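Local coordinates for bifunctional enzyme cysn/cysc (Mycobacterium tuberculosis, PDB 4BZP), which phosphorylates adenylyl sulfate (APS) at its 3'-hydroxyl with ATP, through the APS kinase part of a bifunctional sulfate-activating enzyme, at residues A[68-73]-A[78-83]; A[134-137]-A[141-144]. All coordinates share one frame; numbering follows the deposited sequence.

Contact 1: A[68-73]-A[78-83]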
ATOM      1  N   HIS A  68       7.587  -1.293   0.507  1.00  6.87           N
ATOM      2  CA  HIS A  68       6.833  -0.494   1.471  1.00  7.26           C
ATOM      3  C   HIS A  68       5.380  -0.921   1.587  1.00  7.12           C
ATOM      4  O   HIS A  68       4.822  -0.938   2.689  1.00  7.83           O
ATOM      5  CB  HIS A  68       6.937   0.992   1.095  1.00  7.35           C
ATOM      6  CG  HIS A  68       8.269   1.583   1.406  1.00  7.79           C
ATOM      7  ND1 HIS A  68       8.709   1.851   2.687  1.00  8.98           N
ATOM      8  CD2 HIS A  68       9.259   1.979   0.581  1.00  8.02           C
ATOM      9  CE1 HIS A  68       9.938   2.317   2.640  1.00  8.65           C
ATOM     10  NE2 HIS A  68      10.308   2.383   1.373  1.00  8.66           N
ATOM     11  N   VAL A  69       4.752  -1.333   0.488  1.00  7.50           N
ATOM     12  CA  VAL A  69       3.395  -1.854   0.561  1.00  7.81           C
ATOM     13  C   VAL A  69       3.406  -3.138   1.354  1.00  7.50           C
ATOM     14  O   VAL A  69       2.543  -3.365   2.193  1.00  7.54           O
ATOM     15  CB  VAL A  69       2.745  -2.001  -0.805  1.00  8.79           C
ATOM     16  CG1 VAL A  69       1.392  -2.661  -0.681  1.00  9.13           C
ATOM     17  CG2 VAL A  69       2.713  -0.649  -1.503  1.00  8.58           C
ATOM     18  N   ALA A  70       4.403  -3.989   1.117  1.00  7.08           N
ATOM     19  CA  ALA A  70       4.491  -5.206   1.911  1.00  7.12           C
ATOM     20  C   ALA A  70       4.649  -4.920   3.388  1.00  8.18           C
ATOM     21  O   ALA A  70       4.021  -5.617   4.211  1.00  7.61           O
ATOM     22  CB  ALA A  70       5.642  -6.040   1.424  1.00  6.98           C
ATOM     23  N   THR A  71       5.463  -3.945   3.762  1.00  8.78           N
ATOM     24  CA  THR A  71       5.650  -3.664   5.212  0.50  9.79           C
ATOM     25  C   THR A  71       4.387  -3.141   5.775  1.00 10.22           C
ATOM     26  O   THR A  71       4.033  -3.483   6.928  1.00 11.14           O
ATOM     27  CB  THR A  71       6.790  -2.694   5.601  0.50 10.01           C
ATOM     28  OG1 THR A  71       6.484  -1.385   5.099  0.50  9.76           O
ATOM     29  CG2 THR A  71       8.130  -3.210   5.146  0.50 10.34           C
ATOM     30  N   LEU A  72       3.647  -2.345   5.027  1.00 10.43           N
ATOM     31  CA  LEU A  72       2.344  -1.828   5.485  0.50 11.13           C
ATOM     32  C   LEU A  72       1.347  -2.958   5.721  1.00 11.59           C
ATOM     33  O   LEU A  72       0.691  -3.028   6.787  1.00 13.16           O
ATOM     34  CB  LEU A  72       1.827  -0.787   4.491  0.50 11.70           C
ATOM     35  CG  LEU A  72       0.399  -0.275   4.651  0.50 11.83           C
ATOM     36  CD1 LEU A  72       0.359   0.382   5.986  0.50 12.67           C
ATOM     37  CD2 LEU A  72      -0.008   0.681   3.539  0.50 12.05           C
ATOM     38  N   LEU A  73       1.239  -3.874   4.763  1.00  9.76           N
ATOM     39  CA  LEU A  73       0.308  -4.979   4.912  1.00  9.87           C
ATOM     40  C   LEU A  73       0.733  -5.858   6.075  1.00  8.87           C
ATOM     41  O   LEU A  73      -0.108  -6.389   6.793  1.00  9.11           O
ATOM     42  CB  LEU A  73       0.210  -5.790   3.647  1.00  9.76           C
ATOM     43  CG  LEU A  73      -0.472  -5.121   2.451  1.00 11.30           C
ATOM     44  CD1 LEU A  73      -0.240  -5.930   1.172  1.00 11.82           C
ATOM     45  CD2 LEU A  73      -1.976  -4.940   2.738  1.00 15.72           C
ATOM     46  N   HIS A  78      -0.921  -9.160   8.008  1.00  9.61           N
ATOM     47  CA  HIS A  78      -0.914 -10.134   6.936  1.00  9.03           C
ATOM     48  C   HIS A  78       0.446 -10.806   6.714  1.00  8.02           C
ATOM     49  O   HIS A  78       1.479 -10.175   6.923  1.00  8.18           O
ATOM     50  CB  HIS A  78      -1.307  -9.451   5.616  1.00  9.99           C
ATOM     51  CG  HIS A  78      -2.624  -8.769   5.663  1.00 11.96           C
ATOM     52  ND1 HIS A  78      -3.800  -9.450   5.452  1.00 15.59           N
ATOM     53  CD2 HIS A  78      -2.948  -7.486   5.867  1.00 12.75           C
ATOM     54  CE1 HIS A  78      -4.812  -8.587   5.541  1.00 15.47           C
ATOM     55  NE2 HIS A  78      -4.315  -7.398   5.816  1.00 14.68           N
ATOM     56  N   LEU A  79       0.372 -12.048   6.243  1.00  7.51           N
ATOM     57  CA  LEU A  79       1.509 -12.771   5.743  1.00  7.47           C
ATOM     58  C   LEU A  79       1.575 -12.429   4.269  1.00  6.96           C
ATOM     59  O   LEU A  79       0.724 -12.837   3.496  1.00  7.64           O
ATOM     60  CB  LEU A  79       1.363 -14.270   5.984  1.00  9.08           C
ATOM     61  CG  LEU A  79       2.591 -15.146   5.680  1.00 11.00           C
ATOM     62  CD1 LEU A  79       2.849 -15.308   4.204  1.00 12.27           C
ATOM     63  CD2 LEU A  79       3.826 -14.629   6.389  1.00 12.56           C
ATOM     64  N   VAL A  80       2.571 -11.633   3.897  1.00  6.13           N
ATOM     65  CA  VAL A  80       2.684 -11.064   2.548  1.00  5.99           C
ATOM     66  C   VAL A  80       3.624 -11.911   1.692  1.00  5.76           C
ATOM     67  O   VAL A  80       4.710 -12.240   2.149  1.00  6.45           O
ATOM     68  CB  VAL A  80       3.178  -9.618   2.573  1.00  5.99           C
ATOM     69  CG1 VAL A  80       3.154  -8.972   1.184  1.00  6.62           C
ATOM     70  CG2 VAL A  80       2.310  -8.775   3.523  1.00  6.58           C
ATOM     71  N   LEU A  81       3.206 -12.239   0.497  1.00  5.76           N
ATOM     72  CA  LEU A  81       3.970 -13.087  -0.432  1.00  6.09           C
ATOM     73  C   LEU A  81       4.215 -12.276  -1.669  1.00  5.76           C
ATOM     74  O   LEU A  81       3.233 -11.822  -2.315  1.00  6.14           O
ATOM     75  CB  LEU A  81       3.161 -14.322  -0.754  1.00  7.01           C
ATOM     76  CG  LEU A  81       2.849 -15.168   0.480  1.00  8.37           C
ATOM     77  CD1 LEU A  81       1.498 -15.844   0.432  1.00  8.68           C
ATOM     78  CD2 LEU A  81       3.935 -16.216   0.671  1.00  9.21           C
ATOM     79  N   VAL A  82       5.473 -12.027  -2.021  1.00  5.52           N
ATOM     80  CA  VAL A  82       5.820 -11.118  -3.135  1.00  5.82           C
ATOM     81  C   VAL A  82       6.561 -11.903  -4.188  1.00  6.16           C
ATOM     82  O   VAL A  82       7.769 -12.192  -4.047  1.00  6.14           O
ATOM     83  CB  VAL A  82       6.694  -9.979  -2.640  1.00  6.32           C
ATOM     84  CG1 VAL A  82       6.966  -8.994  -3.783  1.00  6.95           C
ATOM     85  CG2 VAL A  82       6.050  -9.278  -1.469  1.00  6.56           C
ATOM     86  N   PRO A  83       5.864 -12.251  -5.295  1.00  6.08           N
ATOM     87  CA  PRO A  83       6.508 -13.051  -6.330  1.00  6.56           C
ATOM     88  C   PRO A  83       7.147 -12.283  -7.467  1.00  7.87           C
ATOM     89  O   PRO A  83       6.955 -12.677  -8.664  1.00 10.30           O
ATOM     90  CB  PRO A  83       5.351 -13.876  -6.850  1.00  6.87           C
ATOM     91  CG  PRO A  83       4.181 -12.972  -6.740  1.00  6.98           C
ATOM     92  CD  PRO A  83       4.398 -12.219  -5.467  1.00  6.82           C
TER
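V80 meets the helix segment 68-73 with both of its methyls. CG1 of V80 lies 3.9 Å from CB of A70, while CG2 of V80 rests 3.7 Å from CB of L73 and equally near O of A70. Because CG1 stands anti to the backbone N (chi1 -174°), CG2 falls beside that N, and the valine straddles the helix surface between A70 and L73. V82, two residues further along the same strand face, adds a looser touch, its CG2 4.4 Å from CB of A70.

At the other end the contact turns polar. The amide N of H78 donates to the carbonyl O of L73 over 3.1 Å; the N-H...O angle of 162° is nearly straight, though the donor is tilted 28° from the carbonyl plane. The same oxygen sits in the plane of the H78 ring at its edge, 3.2 Å from CD2 of H78. CD2 of L73 lies 4.1 Å from CD2 of H78, the two side chains crossing at a slant. Here helix 56-75 gives way to strand 79-82 of the parallel sheet in a P-loop kinase fold, and the helix and strand segments run nearly antiparallel with their axes 8.3 Å apart. V80 and V82 point at this helix, while L79 and L81 point away and pack on helix 18-31.

Further out, T7 of strand 6-11 touches both A70 and V80. The H78 ring reaches the dimer interface, where its NE2 is hydrogen-bonded to NE2 of H78 of the second subunit, and L73 packs on L72 of that subunit.

Contact 2: A[134-137]-A[141-144]; sequences EITH and IDSP. With EDO (1,2-ethanediol), chain E.
D142 reaches across to the backbone of H137, whose N donates to OD2 of D142 over 2.8 Å with an N-H...O angle of 149°. The amide comes from above the carboxylate, 37° out of its plane. What brings the acid here is its first torsion: at chi1 68° CG sits between the backbone N and the carbonyl carbon, which turns the carboxylate toward N of H137. OD2 of D142 also lies against T136, 3.6 Å from CA of that residue. Close packing continues at S143, where CB of S143 is 3.6 Å from the carbonyl C of H137, and the CA atoms of these two residues are the nearest pair across the contact.

Both segments belong to the irregular connection between helix 126-131 and strand 153-155, and D142 closes a short turn within it. Besides the bond to H137, its OD1 accepts from N of F138, so two successive amides converge on one carboxylate, which holds 137 and 138 against 142. H137 has a left-handed helical backbone conformation (positive phi), consistent with the chain turning here, and its carbonyl O is held by NH1 of R59.

The whole contact lies at the surface, and looser, water-bridged parts flank the direct bond on either side. At the I135 end one water donates to O of I135 and, at 2.7 Å, to OD1 of D142, adding a further partner to the carboxylate. At the S143 end a second links ND1 of H137 to OG of S143; CB of H137 and CB of S143 are 4.4 Å apart. E134 extends away from segment 141-144; its OE2 accepts a hydrogen bond from O2 of a 1,2-ethanediol molecule, probably a crystallisation additive.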
ATOM      1  N   GLU A 134      10.666  -9.473 -29.394  1.00 10.64           N
ATOM      2  CA  GLU A 134       9.531  -8.645 -29.055  1.00 10.97           C
ATOM      3  C   GLU A 134       9.585  -8.103 -27.637  1.00  9.91           C
ATOM      4  O   GLU A 134       8.812  -7.190 -27.271  1.00 11.29           O
ATOM      5  CB  GLU A 134       8.212  -9.411 -29.269  1.00 12.87           C
ATOM      6  CG  GLU A 134       7.929  -9.655 -30.731  1.00 14.51           C
ATOM      7  CD  GLU A 134       6.738 -10.541 -30.950  1.00 16.22           C
ATOM      8  OE1 GLU A 134       5.869 -10.631 -30.045  1.00 16.68           O
ATOM      9  OE2 GLU A 134       6.741 -11.204 -32.037  1.00 20.86           O
ATOM     10  N   ILE A 135      10.416  -8.694 -26.830  1.00 10.08           N
ATOM     11  CA  ILE A 135      10.693  -8.157 -25.468  1.00 11.31           C
ATOM     12  C   ILE A 135      12.194  -8.090 -25.407  1.00 10.96           C
ATOM     13  O   ILE A 135      12.887  -9.053 -25.716  1.00 12.20           O
ATOM     14  CB  ILE A 135      10.190  -9.106 -24.312  1.00 13.39           C
ATOM     15  CG1 ILE A 135       8.689  -9.237 -24.307  1.00 14.78           C
ATOM     16  CG2 ILE A 135      10.648  -8.571 -22.938  1.00 14.10           C
ATOM     17  CD1 ILE A 135       8.176 -10.358 -23.391  1.00 15.21           C
ATOM     18  N   THR A 136      12.730  -6.961 -24.968  1.00 10.58           N
ATOM     19  CA  THR A 136      14.179  -6.849 -24.725  1.00 11.11           C
ATOM     20  C   THR A 136      14.405  -6.525 -23.220  1.00 10.75           C
ATOM     21  O   THR A 136      13.478  -6.205 -22.489  1.00 11.43           O
ATOM     22  CB  THR A 136      14.839  -5.778 -25.647  1.00 11.76           C
ATOM     23  OG1 THR A 136      14.203  -4.541 -25.357  1.00 11.69           O
ATOM     24  CG2 THR A 136      14.636  -6.154 -27.121  1.00 11.77           C
ATOM     25  N   HIS A 137      15.670  -6.599 -22.813  1.00 11.92           N
ATOM     26  CA  HIS A 137      16.070  -6.505 -21.400  1.00 12.47           C
ATOM     27  C   HIS A 137      15.304  -7.497 -20.547  1.00 11.72           C
ATOM     28  O   HIS A 137      14.774  -7.160 -19.490  1.00 12.28           O
ATOM     29  CB  HIS A 137      15.884  -5.085 -20.921  1.00 14.60           C
ATOM     30  CG  HIS A 137      16.787  -4.143 -21.659  1.00 17.07           C
ATOM     31  ND1 HIS A 137      18.082  -3.917 -21.262  1.00 21.42           N
ATOM     32  CD2 HIS A 137      16.615  -3.453 -22.812  1.00 19.13           C
ATOM     33  CE1 HIS A 137      18.667  -3.096 -22.124  1.00 21.86           C
ATOM     34  NE2 HIS A 137      17.800  -2.808 -23.081  1.00 19.87           N
ATOM     35  N   ILE A 141      18.181 -13.529 -20.289  1.00 12.78           N
ATOM     36  CA  ILE A 141      18.467 -13.589 -21.731  1.00 14.45           C
ATOM     37  C   ILE A 141      19.350 -12.417 -22.110  1.00 14.32           C
ATOM     38  O   ILE A 141      20.544 -12.620 -22.445  1.00 18.22           O
ATOM     39  CB  ILE A 141      17.211 -13.626 -22.585  1.00 14.88           C
ATOM     40  CG1 ILE A 141      16.491 -14.956 -22.348  1.00 15.86           C
ATOM     41  CG2 ILE A 141      17.592 -13.515 -24.071  1.00 16.14           C
ATOM     42  CD1 ILE A 141      15.150 -15.004 -22.965  1.00 15.83           C
ATOM     43  N   ASP A 142      18.819 -11.219 -21.991  1.00 13.14           N
ATOM     44  CA  ASP A 142      19.632 -10.011 -22.329  1.00 14.20           C
ATOM     45  C   ASP A 142      19.609  -8.973 -21.234  1.00 14.20           C
ATOM     46  O   ASP A 142      19.777  -7.794 -21.476  1.00 16.17           O
ATOM     47  CB  ASP A 142      19.231  -9.471 -23.692  1.00 14.79           C
ATOM     48  CG  ASP A 142      17.872  -8.903 -23.706  1.00 16.57           C
ATOM     49  OD1 ASP A 142      16.964  -9.507 -23.103  1.00 14.74           O
ATOM     50  OD2 ASP A 142      17.625  -7.878 -24.380  1.00 18.04           O
ATOM     51  N   SER A 143      19.480  -9.431 -19.983  1.00 11.68           N
ATOM     52  CA  SER A 143      19.612  -8.628 -18.807  1.00 11.33           C
ATOM     53  C   SER A 143      19.980  -9.601 -17.675  1.00 10.76           C
ATOM     54  O   SER A 143      19.471 -10.695 -17.609  1.00 10.47           O
ATOM     55  CB  SER A 143      18.277  -7.918 -18.500  1.00 10.67           C
ATOM     56  OG  SER A 143      18.450  -6.972 -17.442  1.00 12.99           O
ATOM     57  N   PRO A 144      20.828  -9.199 -16.773  1.00  9.58           N
ATOM     58  CA  PRO A 144      21.343 -10.186 -15.809  1.00  9.43           C
ATOM     59  C   PRO A 144      20.412 -10.562 -14.677  1.00  8.18           C
ATOM     60  O   PRO A 144      19.620  -9.714 -14.197  1.00  8.60           O
ATOM     61  CB  PRO A 144      22.550  -9.483 -15.230  1.00 10.64           C
ATOM     62  CG  PRO A 144      22.224  -8.013 -15.291  1.00 11.47           C
ATOM     63  CD  PRO A 144      21.484  -7.887 -16.602  1.00 10.38           C
TER
HETATM   64  C1  EDO E1193       6.163 -15.436 -29.970  1.00 18.24           C
HETATM   65  O1  EDO E1193       5.318 -16.284 -30.743  1.00 18.33           O
HETATM   66  C2  EDO E1193       6.005 -14.053 -30.534  1.00 19.50           C
HETATM   67  O2  EDO E1193       6.161 -14.136 -31.940  1.00 20.97           O
HETATM   68  O   HOH W   1      15.241 -10.674 -24.890  1.00 16.67           O
HETATM   69  O   HOH W   2      18.500  -4.554 -18.668  1.00 31.92           O

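From the N terminus, the chain first lays down strand 6-11, the P-loop and helix 18-31, and then reaches helix 56-75. Contact 1 closes the short connection from that helix into strand 79-82, which lies between strands 36-38 and 6-11 in the sheet. After helix 89-101, strand 106-111 and helices 115-121 and 126-131, contact 2 closes a three-residue loop ahead of edge strand 153-155. The two neither nest nor cross: contact 1 is complete before contact 2 begins. Their centres lie 28 Å apart on opposite sides of the chain's centre, one buried beside the dimer interface and the other at the surface.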